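Local coordinates for sesquisabinene B synthase 2 (Santalum album, PDB 6A2A), which probably cyclises farnesyl diphosphate to the sesquiterpene sesquisabinene B, using magnesium or manganese ions, as a plant terpene synthase of the Tpsb subfamily, at residues Lys147-Cys157 and Ile179-Lys190. Numbering follows the deposited sequence.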
ATOM      1  N   LYS A 147     -42.483  30.896  27.926  1.00 25.64           N
ATOM      2  CA  LYS A 147     -42.197  32.286  27.933  1.00 25.66           C
ATOM      3  C   LYS A 147     -43.393  33.075  28.428  1.00 29.10           C
ATOM      4  O   LYS A 147     -44.466  32.591  28.452  1.00 33.81           O
ATOM      5  CB  LYS A 147     -41.856  32.818  26.550  1.00 31.92           C
ATOM      6  CG  LYS A 147     -41.045  31.918  25.656  1.00 32.85           C
ATOM      7  CD  LYS A 147     -41.218  32.237  24.185  1.00 38.33           C
ATOM      8  CE  LYS A 147     -40.756  33.627  23.873  1.00 38.81           C
ATOM      9  NZ  LYS A 147     -41.293  34.139  22.611  1.00 33.16           N
ATOM     10  N   ASP A 148     -43.117  34.289  28.815  1.00 31.02           N
ATOM     11  CA  ASP A 148     -44.096  35.288  29.160  1.00 38.67           C
ATOM     12  C   ASP A 148     -43.875  36.485  28.231  1.00 40.06           C
ATOM     13  O   ASP A 148     -43.110  36.426  27.305  1.00 36.10           O
ATOM     14  CB  ASP A 148     -44.005  35.704  30.619  1.00 30.00           C
ATOM     15  CG  ASP A 148     -42.687  36.300  30.992  1.00 30.00           C
ATOM     16  OD1 ASP A 148     -42.116  37.124  30.294  1.00 30.00           O
ATOM     17  OD2 ASP A 148     -42.254  35.967  32.075  1.00 30.00           O
ATOM     18  N   THR A 149     -44.563  37.573  28.484  1.00 37.03           N
ATOM     19  CA  THR A 149     -44.440  38.729  27.648  1.00 41.07           C
ATOM     20  C   THR A 149     -43.024  39.260  27.425  1.00 44.39           C
ATOM     21  O   THR A 149     -42.731  39.762  26.371  1.00 47.02           O
ATOM     22  CB  THR A 149     -45.422  39.820  28.097  1.00 40.70           C
ATOM     23  OG1 THR A 149     -46.722  39.254  28.152  1.00 41.89           O
ATOM     24  CG2 THR A 149     -45.420  40.939  27.160  1.00 42.59           C
ATOM     25  N   ASP A 150     -42.145  39.152  28.403  1.00 43.60           N
ATOM     26  CA  ASP A 150     -40.791  39.592  28.222  1.00 42.50           C
ATOM     27  C   ASP A 150     -39.764  38.549  27.719  1.00 39.75           C
ATOM     28  O   ASP A 150     -38.636  38.881  27.525  1.00 39.88           O
ATOM     29  CB  ASP A 150     -40.294  40.203  29.504  1.00 42.88           C
ATOM     30  CG  ASP A 150     -41.031  41.458  29.859  1.00 47.12           C
ATOM     31  OD1 ASP A 150     -41.721  42.005  29.001  1.00 39.50           O
ATOM     32  OD2 ASP A 150     -40.892  41.900  30.993  1.00 47.04           O
ATOM     33  N   GLY A 151     -40.184  37.317  27.508  1.00 38.82           N
ATOM     34  CA  GLY A 151     -39.271  36.265  27.050  1.00 40.12           C
ATOM     35  C   GLY A 151     -39.353  35.030  27.928  1.00 38.92           C
ATOM     36  O   GLY A 151     -40.375  34.749  28.567  1.00 34.19           O
ATOM     37  N   PHE A 152     -38.282  34.239  27.936  1.00 30.57           N
ATOM     38  CA  PHE A 152     -38.341  33.002  28.654  1.00 28.06           C
ATOM     39  C   PHE A 152     -38.473  33.347  30.150  1.00 24.46           C
ATOM     40  O   PHE A 152     -37.979  34.339  30.571  1.00 28.79           O
ATOM     41  CB  PHE A 152     -37.092  32.156  28.368  1.00 28.15           C
ATOM     42  CG  PHE A 152     -37.252  31.307  27.142  1.00 24.56           C
ATOM     43  CD1 PHE A 152     -37.866  30.073  27.214  1.00 23.05           C
ATOM     44  CD2 PHE A 152     -36.855  31.781  25.903  1.00 27.91           C
ATOM     45  CE1 PHE A 152     -38.095  29.321  26.084  1.00 27.76           C
ATOM     46  CE2 PHE A 152     -37.097  31.026  24.775  1.00 22.55           C
ATOM     47  CZ  PHE A 152     -37.699  29.813  24.859  1.00 24.47           C
ATOM     48  N   LYS A 153     -39.153  32.519  30.865  1.00 26.24           N
ATOM     49  CA  LYS A 153     -39.490  32.801  32.294  1.00 29.92           C
ATOM     50  C   LYS A 153     -38.267  32.580  33.190  1.00 29.77           C
ATOM     51  O   LYS A 153     -37.694  31.473  33.172  1.00 29.70           O
ATOM     52  CB  LYS A 153     -40.610  31.869  32.708  1.00 28.19           C
ATOM     53  CG  LYS A 153     -41.960  32.201  32.108  1.00 29.37           C
ATOM     54  CD  LYS A 153     -42.944  31.113  32.412  1.00 31.46           C
ATOM     55  CE  LYS A 153     -44.310  31.417  31.844  1.00 36.51           C
ATOM     56  NZ  LYS A 153     -45.211  30.261  32.012  1.00 41.93           N
ATOM     57  N   ASN A 154     -37.921  33.604  33.948  1.00 33.16           N
ATOM     58  CA  ASN A 154     -36.681  33.619  34.705  1.00 34.94           C
ATOM     59  C   ASN A 154     -36.653  32.456  35.703  1.00 36.83           C
ATOM     60  O   ASN A 154     -35.573  31.925  36.049  1.00 35.25           O
ATOM     61  CB  ASN A 154     -36.427  34.944  35.405  1.00 38.03           C
ATOM     62  CG  ASN A 154     -34.942  35.222  35.504  1.00 45.59           C
ATOM     63  OD1 ASN A 154     -34.238  35.157  34.496  1.00 46.84           O
ATOM     64  ND2 ASN A 154     -34.446  35.448  36.713  1.00 47.95           N
ATOM     65  N   GLN A 155     -37.816  31.965  36.087  1.00 32.19           N
ATOM     66  CA  GLN A 155     -37.869  30.919  37.075  1.00 37.27           C
ATOM     67  C   GLN A 155     -37.329  29.592  36.546  1.00 35.19           C
ATOM     68  O   GLN A 155     -37.014  28.669  37.340  1.00 30.71           O
ATOM     69  CB  GLN A 155     -39.308  30.721  37.522  1.00 41.48           C
ATOM     70  CG  GLN A 155     -39.440  29.993  38.836  1.00 45.65           C
ATOM     71  CD  GLN A 155     -40.798  30.265  39.441  1.00 53.08           C
ATOM     72  OE1 GLN A 155     -40.912  30.567  40.630  1.00 61.43           O
ATOM     73  NE2 GLN A 155     -41.840  30.184  38.622  1.00 47.98           N
ATOM     74  N   LEU A 156     -37.219  29.444  35.220  1.00 27.70           N
ATOM     75  CA  LEU A 156     -36.708  28.231  34.680  1.00 27.32           C
ATOM     76  C   LEU A 156     -35.249  28.039  35.111  1.00 23.04           C
ATOM     77  O   LEU A 156     -34.745  26.966  34.962  1.00 28.69           O
ATOM     78  CB  LEU A 156     -36.781  28.241  33.148  1.00 27.35           C
ATOM     79  CG  LEU A 156     -38.193  28.204  32.570  1.00 25.62           C
ATOM     80  CD1 LEU A 156     -38.119  28.421  31.057  1.00 32.06           C
ATOM     81  CD2 LEU A 156     -38.917  26.897  32.879  1.00 25.86           C
ATOM     82  N   CYS A 157     -34.588  29.069  35.554  1.00 27.53           N
ATOM     83  CA  CYS A 157     -33.201  28.936  36.050  1.00 33.92           C
ATOM     84  C   CYS A 157     -33.085  28.054  37.312  1.00 38.90           C
ATOM     85  O   CYS A 157     -31.975  27.792  37.792  1.00 37.65           O
ATOM     86  CB  CYS A 157     -32.602  30.317  36.273  1.00 35.99           C
ATOM     87  SG  CYS A 157     -33.082  31.090  37.832  1.00 55.97           S
ATOM     88  N   ILE A 179     -37.920  31.771  18.188  1.00 26.53           N
ATOM     89  CA  ILE A 179     -38.080  31.307  19.587  1.00 26.74           C
ATOM     90  C   ILE A 179     -36.886  30.419  19.934  1.00 26.29           C
ATOM     91  O   ILE A 179     -36.396  30.455  21.069  1.00 24.18           O
ATOM     92  CB  ILE A 179     -39.411  30.598  19.840  1.00 29.35           C
ATOM     93  CG1 ILE A 179     -40.583  31.544  19.575  1.00 26.09           C
ATOM     94  CG2 ILE A 179     -39.468  30.093  21.276  1.00 28.63           C
ATOM     95  CD1 ILE A 179     -41.862  30.811  19.432  1.00 28.87           C
ATOM     96  N   LEU A 180     -36.343  29.749  18.918  1.00 27.09           N
ATOM     97  CA  LEU A 180     -35.171  28.915  19.197  1.00 27.25           C
ATOM     98  C   LEU A 180     -33.921  29.779  19.357  1.00 27.62           C
ATOM     99  O   LEU A 180     -33.052  29.403  20.159  1.00 26.33           O
ATOM    100  CB  LEU A 180     -35.025  27.853  18.121  1.00 25.84           C
ATOM    101  CG  LEU A 180     -36.300  27.065  17.846  1.00 29.84           C
ATOM    102  CD1 LEU A 180     -36.147  26.072  16.724  1.00 29.47           C
ATOM    103  CD2 LEU A 180     -36.712  26.333  19.114  1.00 31.16           C
ATOM    104  N   ASP A 181     -33.818  30.908  18.650  1.00 24.84           N
ATOM    105  CA  ASP A 181     -32.729  31.840  18.890  1.00 24.61           C
ATOM    106  C   ASP A 181     -32.804  32.440  20.300  1.00 25.51           C
ATOM    107  O   ASP A 181     -31.801  32.646  20.975  1.00 24.12           O
ATOM    108  CB  ASP A 181     -32.795  33.031  17.963  1.00 27.27           C
ATOM    109  CG  ASP A 181     -32.527  32.647  16.517  1.00 36.82           C
ATOM    110  OD1 ASP A 181     -31.529  31.948  16.296  1.00 35.09           O
ATOM    111  OD2 ASP A 181     -33.332  33.028  15.625  1.00 40.35           O
ATOM    112  N   GLU A 182     -34.030  32.762  20.711  1.00 23.43           N
ATOM    113  CA  GLU A 182     -34.248  33.300  22.072  1.00 25.69           C
ATOM    114  C   GLU A 182     -33.854  32.217  23.111  1.00 22.02           C
ATOM    115  O   GLU A 182     -33.276  32.563  24.184  1.00 25.53           O
ATOM    116  CB  GLU A 182     -35.722  33.651  22.284  1.00 31.04           C
ATOM    117  CG  GLU A 182     -36.164  34.987  21.691  1.00 37.18           C
ATOM    118  CD  GLU A 182     -37.671  35.164  21.428  1.00 42.27           C
ATOM    119  OE1 GLU A 182     -38.484  34.279  21.791  1.00 36.53           O
ATOM    120  OE2 GLU A 182     -38.028  36.180  20.798  1.00 48.06           O
ATOM    121  N   ALA A 183     -34.229  30.969  22.850  1.00 21.30           N
ATOM    122  CA  ALA A 183     -33.938  29.833  23.740  1.00 22.15           C
ATOM    123  C   ALA A 183     -32.430  29.684  23.898  1.00 24.43           C
ATOM    124  O   ALA A 183     -31.886  29.509  25.002  1.00 22.40           O
ATOM    125  CB  ALA A 183     -34.526  28.578  23.192  1.00 22.40           C
ATOM    126  N   ARG A 184     -31.724  29.767  22.778  1.00 21.98           N
ATOM    127  CA  ARG A 184     -30.254  29.677  22.840  1.00 21.85           C
ATOM    128  C   ARG A 184     -29.651  30.801  23.681  1.00 23.24           C
ATOM    129  O   ARG A 184     -28.796  30.537  24.566  1.00 21.55           O
ATOM    130  CB  ARG A 184     -29.633  29.686  21.435  1.00 24.22           C
ATOM    131  CG  ARG A 184     -28.110  29.686  21.460  1.00 25.64           C
ATOM    132  CD  ARG A 184     -27.445  29.895  20.095  1.00 26.77           C
ATOM    133  NE  ARG A 184     -27.724  31.245  19.630  1.00 28.98           N
ATOM    134  CZ  ARG A 184     -27.049  32.319  20.001  1.00 29.62           C
ATOM    135  NH1 ARG A 184     -26.031  32.214  20.839  1.00 36.29           N
ATOM    136  NH2 ARG A 184     -27.385  33.513  19.533  1.00 37.87           N
ATOM    137  N   THR A 185     -30.048  32.054  23.466  1.00 20.43           N
ATOM    138  CA  THR A 185     -29.499  33.170  24.174  1.00 23.95           C
ATOM    139  C   THR A 185     -29.832  33.031  25.678  1.00 24.66           C
ATOM    140  O   THR A 185     -28.960  33.232  26.499  1.00 23.03           O
ATOM    141  CB  THR A 185     -30.047  34.504  23.621  1.00 29.24           C
ATOM    142  OG1 THR A 185     -29.617  34.604  22.256  1.00 30.22           O
ATOM    143  CG2 THR A 185     -29.524  35.717  24.359  1.00 32.31           C
ATOM    144  N   PHE A 186     -31.044  32.635  25.984  1.00 22.18           N
ATOM    145  CA  PHE A 186     -31.502  32.557  27.377  1.00 24.13           C
ATOM    146  C   PHE A 186     -30.754  31.415  28.085  1.00 20.68           C
ATOM    147  O   PHE A 186     -30.159  31.680  29.115  1.00 23.50           O
ATOM    148  CB  PHE A 186     -33.003  32.310  27.427  1.00 24.81           C
ATOM    149  CG  PHE A 186     -33.545  32.053  28.804  1.00 25.55           C
ATOM    150  CD1 PHE A 186     -33.769  33.112  29.669  1.00 30.50           C
ATOM    151  CD2 PHE A 186     -33.864  30.776  29.187  1.00 25.72           C
ATOM    152  CE1 PHE A 186     -34.300  32.871  30.928  1.00 29.25           C
ATOM    153  CE2 PHE A 186     -34.417  30.545  30.432  1.00 29.12           C
ATOM    154  CZ  PHE A 186     -34.629  31.601  31.289  1.00 26.92           C
ATOM    155  N   ALA A 187     -30.773  30.237  27.497  1.00 22.54           N
ATOM    156  CA  ALA A 187     -30.160  29.026  28.117  1.00 23.09           C
ATOM    157  C   ALA A 187     -28.652  29.205  28.259  1.00 24.01           C
ATOM    158  O   ALA A 187     -28.082  28.838  29.345  1.00 22.97           O
ATOM    159  CB  ALA A 187     -30.463  27.785  27.357  1.00 23.12           C
ATOM    160  N   THR A 188     -27.985  29.782  27.239  1.00 22.07           N
ATOM    161  CA  THR A 188     -26.555  30.052  27.310  1.00 22.96           C
ATOM    162  C   THR A 188     -26.247  30.958  28.498  1.00 24.07           C
ATOM    163  O   THR A 188     -25.320  30.709  29.284  1.00 23.30           O
ATOM    164  CB  THR A 188     -25.979  30.654  26.008  1.00 22.10           C
ATOM    165  OG1 THR A 188     -26.283  29.799  24.908  1.00 22.33           O
ATOM    166  CG2 THR A 188     -24.477  30.834  26.077  1.00 23.01           C
ATOM    167  N   SER A 189     -26.987  32.062  28.610  1.00 25.39           N
ATOM    168  CA  SER A 189     -26.737  33.052  29.630  1.00 25.94           C
ATOM    169  C   SER A 189     -26.947  32.436  31.018  1.00 24.84           C
ATOM    170  O   SER A 189     -26.117  32.597  31.920  1.00 29.21           O
ATOM    171  CB  SER A 189     -27.641  34.275  29.444  1.00 26.78           C
ATOM    172  OG  SER A 189     -27.474  35.146  30.567  1.00 31.48           O
ATOM    173  N   LYS A 190     -28.067  31.776  31.189  1.00 24.79           N
ATOM    174  CA  LYS A 190     -28.406  31.148  32.506  1.00 28.51           C
ATOM    175  C   LYS A 190     -27.397  30.061  32.861  1.00 27.93           C
ATOM    176  O   LYS A 190     -26.938  29.990  34.040  1.00 25.29           O
ATOM    177  CB  LYS A 190     -29.803  30.527  32.501  1.00 28.33           C
ATOM    178  CG  LYS A 190     -30.952  31.515  32.441  1.00 31.86           C
ATOM    179  CD  LYS A 190     -30.700  32.733  33.264  1.00 35.88           C
ATOM    180  CE  LYS A 190     -31.847  33.697  33.315  1.00 41.94           C
ATOM    181  NZ  LYS A 190     -31.430  34.940  34.012  1.00 46.17           N
TER
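E182 OE1 accepts a hydrogen bond from K147 NZ at 2.9 Å, part of a salt bridge, on the syn side and 21° out of the carboxylate plane. It ties a β-hairpin, 147-148 with 151-152 joined by a type I turn, to helix 178-192 in the α-helical N-terminal domain, at the surface and away from the metal site. Beyond CG, which lies over the centre of the F152 ring, the K147 chain bends at chi3 (62°) on its way to E182. F152 drives that ring at the helix backbone: CE2 comes 3.5 Å from A183 N, CZ 3.8 Å from A183 CB, and I179 O sits at the ring edge. F152 CB makes a CH-pi contact squarely over the F186 ring, 3.5 Å from the centroid; the two rings are near parallel but barely overlap. CG of F186 stands opposite its backbone N (chi1 173°), carrying the ring out to the hairpin, with K190 CG on its other face and L156 CB at its edge, 4.3 Å from CE2. Replacing F186 by alanine would probably open a gap beneath F152 CB and leave L156 CB without its neighbour on the helix. Helix 160-170 packs against A183 and K190. K190 NZ donates to N154 OD1 at 2.9 Å, in the carbonyl plane on a lone pair.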